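Local coordinates for protein mosquitocidal toxin (Bacillus sphaericus, PDB 2CB4) that probably transfers ADP-ribose from NAD to target proteins through its catalytic domain, the part of this mosquito-killing toxin present here, at residues Pro143-Asn148 / Asp256-Ala261. The protein carries 1 engineered substitution. Residues are numbered along the deposited sequence; the frame is centred on the assembly and turned at random.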
loop_
_atom_site.group_PDB
_atom_site.type_symbol
_atom_site.label_atom_id
_atom_site.label_comp_id
_atom_site.label_asym_id
_atom_site.label_seq_id
_atom_site.Cartn_x
_atom_site.Cartn_y
_atom_site.Cartn_z
ATOM N N PRO A 143 25.108 25.520 -24.039
ATOM C CA PRO A 143 24.927 24.072 -24.192
ATOM C C PRO A 143 24.930 23.669 -25.668
ATOM O O PRO A 143 24.483 24.417 -26.531
ATOM C CB PRO A 143 23.539 23.810 -23.566
ATOM C CG PRO A 143 23.190 24.994 -22.796
ATOM C CD PRO A 143 23.984 26.151 -23.313
ATOM N N HIS A 144 25.407 22.467 -25.966
ATOM C CA HIS A 144 25.415 21.994 -27.356
ATOM C C HIS A 144 24.008 21.917 -27.944
ATOM O O HIS A 144 23.824 22.063 -29.138
ATOM C CB HIS A 144 26.059 20.587 -27.436
ATOM C CG HIS A 144 27.534 20.598 -27.233
ATOM N ND1 HIS A 144 28.201 19.617 -26.521
ATOM C CD2 HIS A 144 28.482 21.477 -27.647
ATOM C CE1 HIS A 144 29.493 19.886 -26.526
ATOM N NE2 HIS A 144 29.689 21.001 -27.212
ATOM N N SER A 145 23.013 21.650 -27.105
ATOM C CA SER A 145 21.631 21.503 -27.580
ATOM C C SER A 145 20.830 22.809 -27.607
ATOM O O SER A 145 19.626 22.784 -27.865
ATOM C CB SER A 145 20.904 20.573 -26.620
ATOM O OG SER A 145 20.683 21.266 -25.397
ATOM N N ALA A 146 21.481 23.936 -27.325
ATOM C CA ALA A 146 20.811 25.226 -27.236
ATOM C C ALA A 146 19.927 25.667 -28.411
ATOM O O ALA A 146 18.951 26.415 -28.222
ATOM C CB ALA A 146 21.816 26.341 -26.820
ATOM N N ASN A 147 20.276 25.233 -29.615
ATOM C CA ASN A 147 19.525 25.614 -30.823
ATOM C C ASN A 147 18.309 24.706 -31.050
ATOM O O ASN A 147 17.553 24.898 -31.984
ATOM C CB ASN A 147 20.448 25.504 -32.060
ATOM C CG ASN A 147 21.260 26.783 -32.322
ATOM O OD1 ASN A 147 22.185 26.767 -33.129
ATOM N ND2 ASN A 147 20.888 27.892 -31.689
ATOM N N ASN A 148 18.165 23.695 -30.206
ATOM C CA ASN A 148 17.082 22.722 -30.317
ATOM C C ASN A 148 15.969 22.982 -29.337
ATOM O O ASN A 148 16.185 23.065 -28.107
ATOM C CB ASN A 148 17.626 21.282 -30.093
ATOM C CG ASN A 148 18.853 20.980 -30.979
ATOM O OD1 ASN A 148 19.990 20.882 -30.496
ATOM N ND2 ASN A 148 18.638 20.957 -32.286
ATOM N N ASP A 256 20.017 19.181 -14.866
ATOM C CA ASP A 256 21.378 19.737 -15.046
ATOM C C ASP A 256 22.089 19.240 -16.302
ATOM O O ASP A 256 23.270 19.483 -16.474
ATOM C CB ASP A 256 22.301 19.393 -13.855
ATOM C CG ASP A 256 21.819 19.970 -12.538
ATOM O OD1 ASP A 256 21.035 20.949 -12.559
ATOM O OD2 ASP A 256 22.238 19.442 -11.482
ATOM N N PHE A 257 21.396 18.523 -17.177
ATOM C CA PHE A 257 22.062 17.997 -18.356
ATOM C C PHE A 257 22.739 19.089 -19.176
ATOM O O PHE A 257 23.864 18.935 -19.647
ATOM C CB PHE A 257 21.078 17.176 -19.219
ATOM C CG PHE A 257 21.760 16.304 -20.252
ATOM C CD1 PHE A 257 22.396 15.110 -19.871
ATOM C CD2 PHE A 257 21.812 16.701 -21.596
ATOM C CE1 PHE A 257 23.051 14.312 -20.813
ATOM C CE2 PHE A 257 22.451 15.898 -22.554
ATOM C CZ PHE A 257 23.065 14.704 -22.168
ATOM N N ASP A 258 22.038 20.197 -19.357
ATOM C CA ASP A 258 22.550 21.314 -20.136
ATOM C C ASP A 258 23.517 22.264 -19.425
ATOM O O ASP A 258 23.847 23.307 -19.950
ATOM C CB ASP A 258 21.386 22.086 -20.752
ATOM C CG ASP A 258 20.755 21.324 -21.911
ATOM O OD1 ASP A 258 21.525 20.787 -22.761
ATOM O OD2 ASP A 258 19.517 21.175 -21.896
HETATM N N MSE A 259 23.965 21.880 -18.233
HETATM C CA MSE A 259 24.917 22.667 -17.461
HETATM C C MSE A 259 26.173 21.839 -17.088
HETATM O O MSE A 259 26.972 22.275 -16.284
HETATM C CB MSE A 259 24.306 23.329 -16.203
HETATM C CG MSE A 259 23.522 24.613 -16.482
HETATM SE SE MSE A 259 24.417 26.051 -17.327
HETATM C CE MSE A 259 25.309 26.466 -15.751
ATOM N N PHE A 260 26.313 20.644 -17.660
ATOM C CA PHE A 260 27.451 19.762 -17.408
ATOM C C PHE A 260 28.489 20.191 -18.447
ATOM O O PHE A 260 28.169 20.340 -19.629
ATOM C CB PHE A 260 27.038 18.297 -17.627
ATOM C CG PHE A 260 28.152 17.310 -17.373
ATOM C CD1 PHE A 260 29.056 17.522 -16.321
ATOM C CD2 PHE A 260 28.303 16.189 -18.182
ATOM C CE1 PHE A 260 30.098 16.629 -16.085
ATOM C CE2 PHE A 260 29.338 15.273 -17.962
ATOM C CZ PHE A 260 30.241 15.491 -16.914
ATOM N N ALA A 261 29.727 20.421 -18.009
ATOM C CA ALA A 261 30.772 20.920 -18.908
ATOM C C ALA A 261 30.941 20.314 -20.295
ATOM O O ALA A 261 30.965 21.051 -21.283
ATOM C CB ALA A 261 32.102 21.120 -18.186
HETATM O O HOH W 1 23.780 20.084 -24.560
#
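P143 lays the CB-CG edge of its ring over the side chain and carbonyl of D258. Its CG is 3.4 Å from D258 O and its CB 3.7 Å from D258 OD1. The two side chains cross at about a right angle. D258 sits in the short 3-10 turn 257-259, and chi1 of -74° sets its CG beside its own backbone N. From there the carboxylate extends to S145. S145 OG donates to D258 OD1 at 2.8 Å and meets it from above the carboxylate plane, 47° out of it. A water makes a second link. It accepts from S145 N at 3.1 Å and donates to D258 OD1 at 3.0 Å. OD1 thus takes two bonds, while OD2 forms a salt bridge with R83 NE. R83 NH2 also bonds S145 OG, so arginine, serine and aspartate form one polar cluster. Two overlapping type I turns, 143-146 and 145-148, shape the serine side. The contact joins the loop between strands 142-143 and 150-156 to the one leading into strand 264-265, which pairs antiparallel with 142-143. I151 of strand 150-156 packs against both P143 and D258, and W81 of strand 78-82 also touches the proline.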